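Local structure of endoglucanase FnCel5A (Fervidobacterium nodosum, 3NCO) at residues V97-Q110 and K136-L149. The protein probably hydrolyses internal beta-1,4-glucosidic bonds of cellulose, as a family 5 glycoside hydrolase with a TIM-barrel fold. Numbering follows the deposited sequence.
Sequences VVIINCHHFEELYQ and KLFFEIFNEPAQNL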
ATOM      1  N   VAL A  97      -7.249  10.550  -4.659  1.00 16.34           N
ATOM      2  CA  VAL A  97      -5.860  10.381  -5.054  1.00 17.89           C
ATOM      3  C   VAL A  97      -5.718   8.874  -5.245  1.00 15.99           C
ATOM      4  O   VAL A  97      -6.371   8.087  -4.511  1.00 17.87           O
ATOM      5  CB  VAL A  97      -4.940  10.931  -3.946  1.00 17.34           C
ATOM      6  CG1 VAL A  97      -3.506  10.429  -4.091  1.00 18.67           C
ATOM      7  CG2 VAL A  97      -4.940  12.459  -4.061  1.00 18.62           C
ATOM      8  N   VAL A  98      -4.913   8.466  -6.238  1.00 17.11           N
ATOM      9  CA  VAL A  98      -4.866   7.047  -6.564  1.00 16.70           C
ATOM     10  C   VAL A  98      -3.404   6.620  -6.553  1.00 16.28           C
ATOM     11  O   VAL A  98      -2.563   7.322  -7.166  1.00 17.15           O
ATOM     12  CB  VAL A  98      -5.468   6.777  -7.960  1.00 16.84           C
ATOM     13  CG1 VAL A  98      -5.403   5.290  -8.265  1.00 14.96           C
ATOM     14  CG2 VAL A  98      -6.912   7.358  -8.017  1.00 18.13           C
ATOM     15  N   ILE A  99      -3.124   5.488  -5.870  1.00 15.39           N
ATOM     16  CA  ILE A  99      -1.772   4.923  -5.827  1.00 15.72           C
ATOM     17  C   ILE A  99      -1.880   3.586  -6.561  1.00 16.28           C
ATOM     18  O   ILE A  99      -2.695   2.749  -6.180  1.00 16.99           O
ATOM     19  CB  ILE A  99      -1.312   4.698  -4.366  1.00 14.78           C
ATOM     20  CG1 ILE A  99      -1.081   6.011  -3.567  1.00 14.70           C
ATOM     21  CG2 ILE A  99       0.028   3.950  -4.351  1.00 12.80           C
ATOM     22  CD1 ILE A  99      -1.157   5.839  -2.077  1.00 18.14           C
ATOM     23  N   ILE A 100      -1.107   3.411  -7.650  1.00 13.83           N
ATOM     24  CA  ILE A 100      -1.083   2.095  -8.323  1.00 13.85           C
ATOM     25  C   ILE A 100       0.329   1.503  -8.104  1.00 12.47           C
ATOM     26  O   ILE A 100       1.327   2.244  -8.237  1.00 12.18           O
ATOM     27  CB  ILE A 100      -1.456   2.186  -9.855  1.00 13.98           C
ATOM     28  CG1 ILE A 100      -0.396   3.005 -10.658  1.00 13.87           C
ATOM     29  CG2 ILE A 100      -2.979   2.636 -10.115  1.00 16.60           C
ATOM     30  CD1 ILE A 100      -0.741   3.032 -12.199  1.00 14.70           C
ATOM     31  N   ASN A 101       0.397   0.199  -7.819  1.00 13.70           N
ATOM     32  CA  ASN A 101       1.663  -0.416  -7.366  1.00 12.35           C
ATOM     33  C   ASN A 101       1.908  -1.619  -8.327  1.00 13.97           C
ATOM     34  O   ASN A 101       1.133  -1.899  -9.237  1.00 13.15           O
ATOM     35  CB  ASN A 101       1.661  -0.809  -5.830  1.00 14.44           C
ATOM     36  CG  ASN A 101       0.895  -2.113  -5.508  1.00 13.13           C
ATOM     37  OD1 ASN A 101       0.374  -2.795  -6.421  1.00 17.54           O
ATOM     38  ND2 ASN A 101       0.792  -2.457  -4.192  1.00 15.06           N
ATOM     39  N   CYS A 102       3.001  -2.361  -8.085  1.00 13.14           N
ATOM     40  CA  CYS A 102       3.059  -3.743  -8.514  1.00 13.77           C
ATOM     41  C   CYS A 102       3.136  -4.603  -7.245  1.00 14.52           C
ATOM     42  O   CYS A 102       3.818  -4.245  -6.283  1.00 15.23           O
ATOM     43  CB  CYS A 102       4.308  -3.918  -9.364  1.00 14.76           C
ATOM     44  SG  CYS A 102       4.504  -5.579 -10.140  1.00 15.74           S
ATOM     45  N   HIS A 103       2.452  -5.742  -7.265  1.00 15.29           N
ATOM     46  CA  HIS A 103       2.117  -6.502  -6.059  1.00 15.47           C
ATOM     47  C   HIS A 103       2.150  -7.992  -6.434  1.00 16.57           C
ATOM     48  O   HIS A 103       1.852  -8.401  -7.583  1.00 17.70           O
ATOM     49  CB  HIS A 103       0.709  -6.112  -5.649  1.00 16.91           C
ATOM     50  CG  HIS A 103       0.393  -6.154  -4.182  1.00 12.97           C
ATOM     51  ND1 HIS A 103       0.092  -7.295  -3.464  1.00 17.48           N
ATOM     52  CD2 HIS A 103       0.184  -5.130  -3.337  1.00 11.50           C
ATOM     53  CE1 HIS A 103      -0.307  -6.961  -2.239  1.00 11.27           C
ATOM     54  NE2 HIS A 103      -0.225  -5.654  -2.132  1.00 18.89           N
ATOM     55  N   HIS A 104       2.591  -8.804  -5.476  1.00 16.68           N
ATOM     56  CA  HIS A 104       2.539 -10.253  -5.665  1.00 16.87           C
ATOM     57  C   HIS A 104       3.292 -10.717  -6.926  1.00 17.30           C
ATOM     58  O   HIS A 104       2.744 -11.440  -7.729  1.00 17.61           O
ATOM     59  CB  HIS A 104       1.074 -10.737  -5.686  1.00 18.24           C
ATOM     60  CG  HIS A 104       0.923 -12.184  -5.354  1.00 22.59           C
ATOM     61  ND1 HIS A 104       0.198 -12.629  -4.255  1.00 26.05           N
ATOM     62  CD2 HIS A 104       1.428 -13.293  -5.950  1.00 23.10           C
ATOM     63  CE1 HIS A 104       0.254 -13.957  -4.206  1.00 23.33           C
ATOM     64  NE2 HIS A 104       1.011 -14.376  -5.205  1.00 22.76           N
ATOM     65  N   PHE A 105       4.553 -10.336  -7.043  1.00 17.04           N
ATOM     66  CA  PHE A 105       5.423 -10.869  -8.101  1.00 15.99           C
ATOM     67  C   PHE A 105       6.285 -12.008  -7.493  1.00 17.08           C
ATOM     68  O   PHE A 105       7.409 -11.777  -7.069  1.00 17.55           O
ATOM     69  CB  PHE A 105       6.260  -9.706  -8.619  1.00 15.50           C
ATOM     70  CG  PHE A 105       6.962  -9.956  -9.922  1.00 17.18           C
ATOM     71  CD1 PHE A 105       7.507  -8.854 -10.627  1.00 16.30           C
ATOM     72  CD2 PHE A 105       7.101 -11.251 -10.473  1.00 16.87           C
ATOM     73  CE1 PHE A 105       8.208  -9.068 -11.838  1.00 15.48           C
ATOM     74  CE2 PHE A 105       7.759 -11.451 -11.688  1.00 15.60           C
ATOM     75  CZ  PHE A 105       8.316 -10.338 -12.376  1.00 16.13           C
ATOM     76  N   GLU A 106       5.734 -13.243  -7.455  1.00 18.23           N
ATOM     77  CA  GLU A 106       6.358 -14.343  -6.711  1.00 20.60           C
ATOM     78  C   GLU A 106       7.778 -14.627  -7.197  1.00 19.10           C
ATOM     79  O   GLU A 106       8.683 -14.847  -6.374  1.00 20.35           O
ATOM     80  CB  GLU A 106       5.492 -15.627  -6.764  1.00 21.08           C
ATOM     81  CG  GLU A 106       4.197 -15.564  -5.874  1.00 27.55           C
ATOM     82  CD  GLU A 106       3.257 -16.838  -5.973  1.00 27.92           C
ATOM     83  OE1 GLU A 106       3.737 -17.973  -6.290  1.00 33.60           O
ATOM     84  OE2 GLU A 106       2.020 -16.704  -5.734  1.00 31.41           O
ATOM     85  N   GLU A 107       7.999 -14.600  -8.505  1.00 18.11           N
ATOM     86  CA  GLU A 107       9.340 -14.890  -9.032  1.00 19.11           C
ATOM     87  C   GLU A 107      10.391 -13.845  -8.621  1.00 19.22           C
ATOM     88  O   GLU A 107      11.571 -14.152  -8.428  1.00 20.54           O
ATOM     89  CB  GLU A 107       9.300 -14.978 -10.561  1.00 19.65           C
ATOM     90  CG  GLU A 107       8.331 -16.073 -11.048  1.00 23.92           C
ATOM     91  CD  GLU A 107       6.858 -15.622 -11.303  1.00 26.92           C
ATOM     92  OE1 GLU A 107       6.294 -14.589 -10.797  1.00 20.52           O
ATOM     93  OE2 GLU A 107       6.224 -16.365 -12.079  1.00 32.33           O
ATOM     94  N   LEU A 108       9.947 -12.598  -8.491  1.00 16.98           N
ATOM     95  CA  LEU A 108      10.841 -11.539  -7.988  1.00 15.97           C
ATOM     96  C   LEU A 108      11.355 -11.816  -6.562  1.00 16.36           C
ATOM     97  O   LEU A 108      12.550 -11.563  -6.228  1.00 15.38           O
ATOM     98  CB  LEU A 108      10.112 -10.166  -8.070  1.00 14.57           C
ATOM     99  CG  LEU A 108      10.944  -8.954  -7.640  1.00 16.48           C
ATOM    100  CD1 LEU A 108      12.165  -8.856  -8.487  1.00 17.43           C
ATOM    101  CD2 LEU A 108      10.071  -7.690  -7.814  1.00 17.02           C
ATOM    102  N   TYR A 109      10.463 -12.338  -5.713  1.00 16.69           N
ATOM    103  CA  TYR A 109      10.860 -12.694  -4.373  1.00 17.51           C
ATOM    104  C   TYR A 109      11.882 -13.796  -4.368  1.00 17.33           C
ATOM    105  O   TYR A 109      12.759 -13.863  -3.491  1.00 17.96           O
ATOM    106  CB  TYR A 109       9.644 -13.156  -3.585  1.00 15.47           C
ATOM    107  CG  TYR A 109       8.717 -12.066  -3.102  1.00 17.81           C
ATOM    108  CD1 TYR A 109       9.164 -11.106  -2.258  1.00 19.79           C
ATOM    109  CD2 TYR A 109       7.378 -11.985  -3.539  1.00 22.11           C
ATOM    110  CE1 TYR A 109       8.328 -10.118  -1.756  1.00 19.45           C
ATOM    111  CE2 TYR A 109       6.511 -10.977  -3.063  1.00 21.95           C
ATOM    112  CZ  TYR A 109       7.004 -10.045  -2.160  1.00 19.17           C
ATOM    113  OH  TYR A 109       6.145  -9.048  -1.665  1.00 20.55           O
ATOM    114  N   GLN A 110      11.808 -14.683  -5.342  1.00 18.35           N
ATOM    115  CA  GLN A 110      12.705 -15.858  -5.361  1.00 19.13           C
ATOM    116  C   GLN A 110      14.006 -15.682  -6.121  1.00 19.49           C
ATOM    117  O   GLN A 110      15.046 -16.180  -5.706  1.00 19.29           O
ATOM    118  CB  GLN A 110      11.980 -17.091  -5.954  1.00 20.61           C
ATOM    119  CG  GLN A 110      12.844 -18.372  -6.045  1.00 25.33           C
ATOM    120  CD  GLN A 110      13.203 -18.989  -4.657  1.00 30.99           C
ATOM    121  OE1 GLN A 110      12.563 -18.685  -3.634  1.00 33.81           O
ATOM    122  NE2 GLN A 110      14.225 -19.849  -4.636  1.00 31.26           N
ATOM    123  N   LYS A 136      -2.433  13.583  -9.326  1.00 19.73           N
ATOM    124  CA  LYS A 136      -3.159  12.925  -8.232  1.00 19.24           C
ATOM    125  C   LYS A 136      -3.090  11.397  -8.395  1.00 16.81           C
ATOM    126  O   LYS A 136      -3.612  10.690  -7.570  1.00 16.30           O
ATOM    127  CB  LYS A 136      -4.623  13.375  -8.202  1.00 20.53           C
ATOM    128  CG  LYS A 136      -4.751  14.792  -7.640  1.00 23.10           C
ATOM    129  CD  LYS A 136      -6.045  15.422  -8.116  1.00 34.77           C
ATOM    130  CE  LYS A 136      -6.069  16.908  -7.662  1.00 39.36           C
ATOM    131  NZ  LYS A 136      -7.208  17.614  -8.287  1.00 45.72           N
ATOM    132  N   LEU A 137      -2.483  10.939  -9.493  1.00 17.62           N
ATOM    133  CA  LEU A 137      -2.048   9.529  -9.627  1.00 17.01           C
ATOM    134  C   LEU A 137      -0.571   9.411  -9.213  1.00 17.17           C
ATOM    135  O   LEU A 137       0.295  10.038  -9.846  1.00 18.24           O
ATOM    136  CB  LEU A 137      -2.164   9.037 -11.071  1.00 18.06           C
ATOM    137  CG  LEU A 137      -1.646   7.614 -11.341  1.00 16.80           C
ATOM    138  CD1 LEU A 137      -2.511   6.528 -10.624  1.00 20.36           C
ATOM    139  CD2 LEU A 137      -1.580   7.373 -12.857  1.00 19.10           C
ATOM    140  N   PHE A 138      -0.326   8.533  -8.237  1.00 17.46           N
ATOM    141  CA  PHE A 138       1.039   8.220  -7.740  1.00 15.37           C
ATOM    142  C   PHE A 138       1.444   6.802  -8.144  1.00 15.08           C
ATOM    143  O   PHE A 138       0.562   5.922  -8.217  1.00 15.00           O
ATOM    144  CB  PHE A 138       1.067   8.246  -6.194  1.00 14.89           C
ATOM    145  CG  PHE A 138       0.769   9.589  -5.582  1.00 16.87           C
ATOM    146  CD1 PHE A 138       0.585  10.716  -6.336  1.00 17.94           C
ATOM    147  CD2 PHE A 138       0.761   9.712  -4.195  1.00 19.61           C
ATOM    148  CE1 PHE A 138       0.241  11.953  -5.720  1.00 19.28           C
ATOM    149  CE2 PHE A 138       0.470  10.929  -3.571  1.00 19.17           C
ATOM    150  CZ  PHE A 138       0.184  12.056  -4.337  1.00 16.78           C
ATOM    151  N   PHE A 139       2.748   6.570  -8.393  1.00 15.08           N
ATOM    152  CA  PHE A 139       3.214   5.208  -8.664  1.00 15.09           C
ATOM    153  C   PHE A 139       3.846   4.615  -7.409  1.00 15.75           C
ATOM    154  O   PHE A 139       4.314   5.371  -6.548  1.00 16.25           O
ATOM    155  CB  PHE A 139       4.314   5.220  -9.723  1.00 15.98           C
ATOM    156  CG  PHE A 139       3.839   5.667 -11.080  1.00 15.46           C
ATOM    157  CD1 PHE A 139       2.467   5.657 -11.351  1.00 18.89           C
ATOM    158  CD2 PHE A 139       4.758   6.033 -12.107  1.00 17.39           C
ATOM    159  CE1 PHE A 139       1.972   6.054 -12.565  1.00 16.75           C
ATOM    160  CE2 PHE A 139       4.290   6.416 -13.378  1.00 16.72           C
ATOM    161  CZ  PHE A 139       2.887   6.410 -13.628  1.00 17.17           C
ATOM    162  N   GLU A 140       3.881   3.284  -7.294  1.00 15.92           N
ATOM    163  CA  GLU A 140       4.498   2.629  -6.153  1.00 15.97           C
ATOM    164  C   GLU A 140       5.243   1.396  -6.657  1.00 13.99           C
ATOM    165  O   GLU A 140       4.591   0.423  -7.009  1.00 13.06           O
ATOM    166  CB  GLU A 140       3.415   2.224  -5.157  1.00 16.43           C
ATOM    167  CG  GLU A 140       4.047   1.483  -3.949  1.00 15.43           C
ATOM    168  CD  GLU A 140       3.064   1.021  -2.887  1.00 18.58           C
ATOM    169  OE1 GLU A 140       1.846   1.190  -3.104  1.00 15.96           O
ATOM    170  OE2 GLU A 140       3.499   0.482  -1.869  1.00 16.88           O
ATOM    171  N   ILE A 141       6.575   1.473  -6.751  1.00 15.75           N
ATOM    172  CA  ILE A 141       7.363   0.489  -7.500  1.00 14.98           C
ATOM    173  C   ILE A 141       7.065  -0.971  -7.178  1.00 14.78           C
ATOM    174  O   ILE A 141       6.798  -1.774  -8.083  1.00 14.20           O
ATOM    175  CB  ILE A 141       8.859   0.738  -7.311  1.00 14.41           C
ATOM    176  CG1 ILE A 141       9.164   2.050  -8.037  1.00 16.52           C
ATOM    177  CG2 ILE A 141       9.699  -0.369  -8.021  1.00 14.33           C
ATOM    178  CD1 ILE A 141      10.575   2.607  -7.706  1.00 15.52           C
ATOM    179  N   PHE A 142       7.073  -1.307  -5.879  1.00 14.86           N
ATOM    180  CA  PHE A 142       6.819  -2.695  -5.481  1.00 14.36           C
ATOM    181  C   PHE A 142       6.312  -2.799  -4.054  1.00 14.05           C
ATOM    182  O   PHE A 142       6.803  -2.115  -3.156  1.00 13.32           O
ATOM    183  CB  PHE A 142       8.043  -3.593  -5.707  1.00 16.05           C
ATOM    184  CG  PHE A 142       7.735  -5.053  -5.637  1.00 18.98           C
ATOM    185  CD1 PHE A 142       6.834  -5.661  -6.542  1.00 17.92           C
ATOM    186  CD2 PHE A 142       8.299  -5.817  -4.622  1.00 20.16           C
ATOM    187  CE1 PHE A 142       6.518  -7.027  -6.418  1.00 21.49           C
ATOM    188  CE2 PHE A 142       8.030  -7.184  -4.517  1.00 21.10           C
ATOM    189  CZ  PHE A 142       7.146  -7.788  -5.399  1.00 21.38           C
ATOM    190  N   ASN A 143       5.365  -3.707  -3.852  1.00 14.03           N
ATOM    191  CA  ASN A 143       4.811  -3.970  -2.527  1.00 13.49           C
ATOM    192  C   ASN A 143       5.691  -4.932  -1.746  1.00 15.19           C
ATOM    193  O   ASN A 143       5.984  -6.033  -2.183  1.00 14.95           O
ATOM    194  CB  ASN A 143       3.453  -4.637  -2.746  1.00 13.48           C
ATOM    195  CG  ASN A 143       2.775  -5.015  -1.459  1.00 15.02           C
ATOM    196  OD1 ASN A 143       2.599  -6.216  -1.153  1.00 20.31           O
ATOM    197  ND2 ASN A 143       2.457  -4.057  -0.709  1.00  9.42           N
ATOM    198  N   GLU A 144       6.087  -4.494  -0.542  1.00 14.69           N
ATOM    199  CA  GLU A 144       6.764  -5.440   0.388  1.00 14.57           C
ATOM    200  C   GLU A 144       7.912  -6.252  -0.236  1.00 13.48           C
ATOM    201  O   GLU A 144       7.799  -7.452  -0.422  1.00 14.12           O
ATOM    202  CB  GLU A 144       5.724  -6.384   1.002  1.00 15.37           C
ATOM    203  CG  GLU A 144       4.805  -5.633   1.925  1.00 16.03           C
ATOM    204  CD  GLU A 144       3.817  -6.506   2.624  1.00 16.02           C
ATOM    205  OE1 GLU A 144       3.778  -7.724   2.362  1.00 21.32           O
ATOM    206  OE2 GLU A 144       3.011  -6.006   3.409  1.00 18.28           O
ATOM    207  N   PRO A 145       9.028  -5.592  -0.553  1.00 14.77           N
ATOM    208  CA  PRO A 145      10.174  -6.362  -0.910  1.00 15.32           C
ATOM    209  C   PRO A 145      10.444  -7.314   0.225  1.00 15.51           C
ATOM    210  O   PRO A 145      10.159  -6.955   1.390  1.00 14.59           O
ATOM    211  CB  PRO A 145      11.296  -5.316  -0.912  1.00 15.25           C
ATOM    212  CG  PRO A 145      10.613  -4.093  -1.383  1.00 14.48           C
ATOM    213  CD  PRO A 145       9.346  -4.143  -0.507  1.00 13.71           C
ATOM    214  N   ALA A 146      10.915  -8.518  -0.090  1.00 15.41           N
ATOM    215  CA  ALA A 146      11.196  -9.553   0.946  1.00 16.19           C
ATOM    216  C   ALA A 146      11.861 -10.766   0.373  1.00 16.90           C
ATOM    217  O   ALA A 146      12.161 -10.802  -0.808  1.00 15.64           O
ATOM    218  CB  ALA A 146       9.921  -9.991   1.642  1.00 16.12           C
ATOM    219  N   GLN A 147      12.193 -11.727   1.255  1.00 16.70           N
ATOM    220  CA  GLN A 147      12.768 -12.981   0.809  1.00 18.29           C
ATOM    221  C   GLN A 147      14.079 -12.688   0.130  1.00 16.90           C
ATOM    222  O   GLN A 147      14.920 -12.041   0.738  1.00 17.40           O
ATOM    223  CB  GLN A 147      11.799 -13.808  -0.057  1.00 16.13           C
ATOM    224  CG  GLN A 147      10.588 -14.267   0.794  1.00 21.47           C
ATOM    225  CD  GLN A 147       9.798 -15.343   0.071  1.00 28.46           C
ATOM    226  OE1 GLN A 147      10.319 -16.435  -0.200  1.00 35.52           O
ATOM    227  NE2 GLN A 147       8.560 -15.045  -0.271  1.00 32.50           N
ATOM    228  N   ASN A 148      14.291 -13.153  -1.097  1.00 16.32           N
ATOM    229  CA  ASN A 148      15.625 -13.006  -1.706  1.00 16.40           C
ATOM    230  C   ASN A 148      15.846 -11.607  -2.267  1.00 15.85           C
ATOM    231  O   ASN A 148      16.951 -11.249  -2.652  1.00 16.74           O
ATOM    232  CB  ASN A 148      15.789 -14.039  -2.788  1.00 16.97           C
ATOM    233  CG  ASN A 148      15.967 -15.442  -2.188  1.00 15.54           C
ATOM    234  OD1 ASN A 148      16.353 -15.570  -0.991  1.00 16.17           O
ATOM    235  ND2 ASN A 148      15.621 -16.464  -2.946  1.00 14.23           N
ATOM    236  N   LEU A 149      14.772 -10.860  -2.415  1.00 14.70           N
ATOM    237  CA  LEU A 149      14.880  -9.409  -2.673  1.00 15.04           C
ATOM    238  C   LEU A 149      15.141  -8.696  -1.355  1.00 15.42           C
ATOM    239  O   LEU A 149      14.220  -8.074  -0.738  1.00 13.78           O
ATOM    240  CB  LEU A 149      13.638  -8.894  -3.365  1.00 14.09           C
ATOM    241  CG  LEU A 149      13.656  -7.431  -3.851  1.00 14.94           C
ATOM    242  CD1 LEU A 149      14.676  -7.170  -4.900  1.00 17.18           C
ATOM    243  CD2 LEU A 149      12.253  -7.090  -4.404  1.00 17.06           C
TER
HETATM  244  O   HOH W   1       3.944  -8.149  -3.070  1.00 21.35           O
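Val98 N–Lys136 O, Phe138 N–Val98 O (2.8 Å) and Ile100 N–Phe138 O join the parallel strands 97-101 and 137-140, whose axes approach to 4.7 Å at 26°; the bonds weaken at Glu140 N–Ile100 O and Cys102 N–Glu140 O, and beyond the strands Asn143 N donates to Cys102 O. On one face of the sheet, CG1 of Val97 sits over the Phe138 ring in a CH-pi contact, and Asn101 lies alongside Glu140. Ile100 points to the other face, its CG1 4.0 Å from Phe139 CD1 and its CG2 against Leu137 CD1. Phe142 turns its ring toward Phe105 and Leu108, CG being anti to the backbone N (chi1 -166°). CD2 of Leu108 stands over that ring, 3.7 Å from its centroid, while Phe105 CB approaches Phe142 CE1. The Tyr109 ring meets Phe142 obliquely, planes at 57°, and its OH donates to Glu144 O at 2.6 Å, tilted from the carbonyl plane. One water donates to Tyr109 OH and Asn143 OD1 and accepts from His104 N. With Tyr109 cut back to alanine, Glu144 O would probably lose this donor and the water one acceptor, with a gap beside Phe142 and Ala146. Asn143 OD1 lies over one His103 face near NE2, not hydrogen-bonded. Asn148 N bonds to Tyr109 O, and its ND2 reaches Gln110 O at 2.8 Å. These third and fourth strands, with their following loops and helix 106-110, lie at the C-terminal end of the barrel, where TIM-barrel enzymes carry their active sites: Arg59 of strand 57-60 forms a salt bridge with Glu140, His203 ND1 is hydrogen-bonded to Glu144 OE2, helix 78-93 packs on Val98 and Ile100, and helix 151-168 on Phe139 and Phe142.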